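PDB 3G5S: methylenetetrahydrofolate--tRNA-(uracil-5-)-methyltransferase TrmFO from Thermus thermophilus, which catalyses the folate- and FAD-dependent methylation of uridine 54 in tRNA to 5-methyluridine, probably using NADH or NADPH as reductant. Local coordinates for residues Asn5-Gly10 with Thr129-Gly134. Residues are numbered along the deposited sequence; the frame is centred on the assembly and turned at random.
Sequences NVVGAG and TVLATG. With FAD (flavin-adenine dinucleotide), chain B.
V7 packs against L131 and T133 where two adjacent parallel strands run side by side and then part, a worked example of how a Rossmann-type fold takes up a dinucleotide where neighbouring strands end and their loops diverge. Three backbone bonds join them: V130 N to N5 O, V7 N to V130 O and A132 N to V7 O, the last more bent (141° at the hydrogen). The tight part lies on the face bearing N5, V7, T129 and L131. There V7 CG2 meets L131 CD2 at 3.8 Å, while V7 CG1, anti to the backbone N (chi1 -177°), reaches T133 CG2 at 3.5 Å. At the far end the N5 amide gives an in-plane, nearly straight bond from ND2 to T129 OG1 (3.1 Å); R28 NH1 donates to N5 OD1, and T129 OG1 also bonds G127 O. Beyond G8 the two chains separate, and cofactor rather than solvent fills the fork, G134 CA lying 3.2 Å from FAD O3P. A water lies within hydrogen-bonding distance of A132 O (2.7 Å) and FAD O2P, with a weak bond from G10 N. G8 and G10 fit the GxGxxG pattern; G10, lacking a side chain, lets FAD O5B approach its CA to 3.2 Å. Strand 4-7 lies between 27-30 and 129-131, with 331-333 beyond the latter; V6 rests on L20 of helix 11-22, with G10 at its N-cap position, and L131 on L145 of helix 139-149.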
loop_
_atom_site.group_PDB
_atom_site.type_symbol
_atom_site.label_atom_id
_atom_site.label_comp_id
_atom_site.label_asym_id
_atom_site.label_seq_id
_atom_site.Cartn_x
_atom_site.Cartn_y
_atom_site.Cartn_z
ATOM N N ASN A 5 -2.140 12.796 -20.154
ATOM C CA ASN A 5 -0.776 12.468 -19.784
ATOM C C ASN A 5 -0.757 11.365 -18.743
ATOM O O ASN A 5 -1.509 11.419 -17.775
ATOM C CB ASN A 5 -0.083 13.691 -19.196
ATOM C CG ASN A 5 -0.044 14.853 -20.158
ATOM O OD1 ASN A 5 0.475 14.726 -21.268
ATOM N ND2 ASN A 5 -0.590 15.992 -19.744
ATOM N N VAL A 6 0.116 10.383 -18.945
ATOM C CA VAL A 6 0.410 9.395 -17.914
ATOM C C VAL A 6 1.912 9.438 -17.705
ATOM O O VAL A 6 2.688 9.201 -18.636
ATOM C CB VAL A 6 -0.063 7.978 -18.295
ATOM C CG1 VAL A 6 0.363 6.967 -17.218
ATOM C CG2 VAL A 6 -1.576 7.958 -18.491
ATOM N N VAL A 7 2.321 9.788 -16.491
ATOM C CA VAL A 7 3.728 9.984 -16.204
ATOM C C VAL A 7 4.265 8.781 -15.441
ATOM O O VAL A 7 3.927 8.560 -14.275
ATOM C CB VAL A 7 3.974 11.288 -15.407
ATOM C CG1 VAL A 7 5.463 11.496 -15.195
ATOM C CG2 VAL A 7 3.347 12.490 -16.123
ATOM N N GLY A 8 5.099 8.008 -16.127
ATOM C CA GLY A 8 5.661 6.782 -15.585
ATOM C C GLY A 8 4.987 5.572 -16.206
ATOM O O GLY A 8 3.766 5.444 -16.128
ATOM N N ALA A 9 5.779 4.695 -16.822
ATOM C CA ALA A 9 5.266 3.492 -17.467
ATOM C C ALA A 9 5.657 2.238 -16.692
ATOM O O ALA A 9 6.157 1.265 -17.264
ATOM C CB ALA A 9 5.751 3.410 -18.900
ATOM N N GLY A 10 5.428 2.272 -15.384
ATOM C CA GLY A 10 5.612 1.104 -14.546
ATOM C C GLY A 10 4.324 0.311 -14.431
ATOM O O GLY A 10 3.504 0.279 -15.353
ATOM N N THR A 129 -4.091 14.521 -16.228
ATOM C CA THR A 129 -2.788 13.903 -16.032
ATOM C C THR A 129 -2.841 12.904 -14.885
ATOM O O THR A 129 -3.373 13.209 -13.812
ATOM C CB THR A 129 -1.735 14.992 -15.686
ATOM O OG1 THR A 129 -1.553 15.854 -16.812
ATOM C CG2 THR A 129 -0.401 14.387 -15.321
ATOM N N VAL A 130 -2.269 11.722 -15.110
ATOM C CA VAL A 130 -2.058 10.728 -14.062
ATOM C C VAL A 130 -0.567 10.642 -13.751
ATOM O O VAL A 130 0.244 10.424 -14.654
ATOM C CB VAL A 130 -2.550 9.333 -14.513
ATOM C CG1 VAL A 130 -2.292 8.294 -13.422
ATOM C CG2 VAL A 130 -4.026 9.375 -14.879
ATOM N N LEU A 131 -0.211 10.823 -12.479
ATOM C CA LEU A 131 1.171 10.676 -12.023
ATOM C C LEU A 131 1.373 9.288 -11.426
ATOM O O LEU A 131 0.665 8.893 -10.508
ATOM C CB LEU A 131 1.501 11.733 -10.975
ATOM C CG LEU A 131 1.300 13.183 -11.413
ATOM C CD1 LEU A 131 1.612 14.101 -10.259
ATOM C CD2 LEU A 131 2.145 13.532 -12.640
ATOM N N ALA A 132 2.350 8.558 -11.954
ATOM C CA ALA A 132 2.560 7.157 -11.583
ATOM C C ALA A 132 4.055 6.827 -11.594
ATOM O O ALA A 132 4.497 5.866 -12.222
ATOM C CB ALA A 132 1.786 6.239 -12.536
ATOM N N THR A 133 4.833 7.632 -10.880
ATOM C CA THR A 133 6.281 7.601 -11.012
ATOM C C THR A 133 7.002 6.707 -10.003
ATOM O O THR A 133 8.217 6.557 -10.077
ATOM C CB THR A 133 6.839 9.034 -11.008
ATOM O OG1 THR A 133 6.195 9.789 -9.976
ATOM C CG2 THR A 133 6.549 9.701 -12.345
ATOM N N GLY A 134 6.254 6.097 -9.089
ATOM C CA GLY A 134 6.770 4.997 -8.298
ATOM C C GLY A 134 7.638 5.350 -7.113
ATOM O O GLY A 134 7.838 6.518 -6.777
HETATM P PA FAD B . 7.234 1.713 -10.944
HETATM O O1A FAD B . 8.585 1.909 -10.319
HETATM O O2A FAD B . 6.861 0.341 -11.412
HETATM O O5B FAD B . 7.029 2.704 -12.179
HETATM C C5B FAD B . 7.381 4.072 -12.097
HETATM C C4B FAD B . 7.908 4.483 -13.458
HETATM O O4B FAD B . 8.071 5.891 -13.490
HETATM C C3B FAD B . 9.282 3.881 -13.743
HETATM O O3B FAD B . 9.294 3.224 -14.995
HETATM C C2B FAD B . 10.229 5.082 -13.723
HETATM O O2B FAD B . 11.333 4.979 -14.598
HETATM C C1B FAD B . 9.304 6.209 -14.140
HETATM N N9A FAD B . 9.639 7.572 -13.701
HETATM C C8A FAD B . 9.985 7.989 -12.445
HETATM N N7A FAD B . 10.104 9.333 -12.454
HETATM C C5A FAD B . 9.824 9.772 -13.711
HETATM C C6A FAD B . 9.788 11.030 -14.296
HETATM N N6A FAD B . 9.882 12.157 -13.578
HETATM N N1A FAD B . 9.451 11.126 -15.619
HETATM C C2A FAD B . 9.177 10.010 -16.374
HETATM N N3A FAD B . 9.207 8.757 -15.806
HETATM C C4A FAD B . 9.533 8.668 -14.499
HETATM N N1 FAD B . 6.533 -4.887 -4.957
HETATM C C2 FAD B . 6.051 -6.162 -4.809
HETATM O O2 FAD B . 4.843 -6.384 -4.862
HETATM N N3 FAD B . 6.936 -7.204 -4.602
HETATM C C4 FAD B . 8.306 -7.008 -4.544
HETATM O O4 FAD B . 9.071 -7.963 -4.363
HETATM C C4X FAD B . 8.783 -5.707 -4.699
HETATM N N5 FAD B . 10.133 -5.445 -4.643
HETATM C C5X FAD B . 10.588 -4.152 -4.807
HETATM C C6 FAD B . 11.956 -3.903 -4.759
HETATM C C7 FAD B . 12.441 -2.611 -4.910
HETATM C C7M FAD B . 13.920 -2.348 -4.857
HETATM C C8 FAD B . 11.548 -1.565 -5.119
HETATM C C8M FAD B . 12.059 -0.164 -5.288
HETATM C C9 FAD B . 10.178 -1.812 -5.170
HETATM C C9A FAD B . 9.688 -3.106 -5.013
HETATM N N10 FAD B . 8.321 -3.353 -5.045
HETATM C C10 FAD B . 7.888 -4.657 -4.901
HETATM C "C1'" FAD B . 7.365 -2.263 -4.615
HETATM C "C2'" FAD B . 6.351 -1.850 -5.695
HETATM O "O2'" FAD B . 5.214 -2.697 -5.722
HETATM C "C3'" FAD B . 6.990 -1.744 -7.080
HETATM O "O3'" FAD B . 7.943 -0.702 -7.008
HETATM C "C4'" FAD B . 5.986 -1.440 -8.190
HETATM O "O4'" FAD B . 6.654 -1.590 -9.427
HETATM C "C5'" FAD B . 5.374 -0.051 -8.050
HETATM O "O5'" FAD B . 4.676 0.280 -9.231
HETATM P P FAD B . 4.621 1.807 -9.706
HETATM O O1P FAD B . 4.077 2.681 -8.621
HETATM O O2P FAD B . 3.917 1.822 -11.023
HETATM O O3P FAD B . 6.163 2.228 -9.867
HETATM O O HOH W 1 3.901 3.396 -13.219
#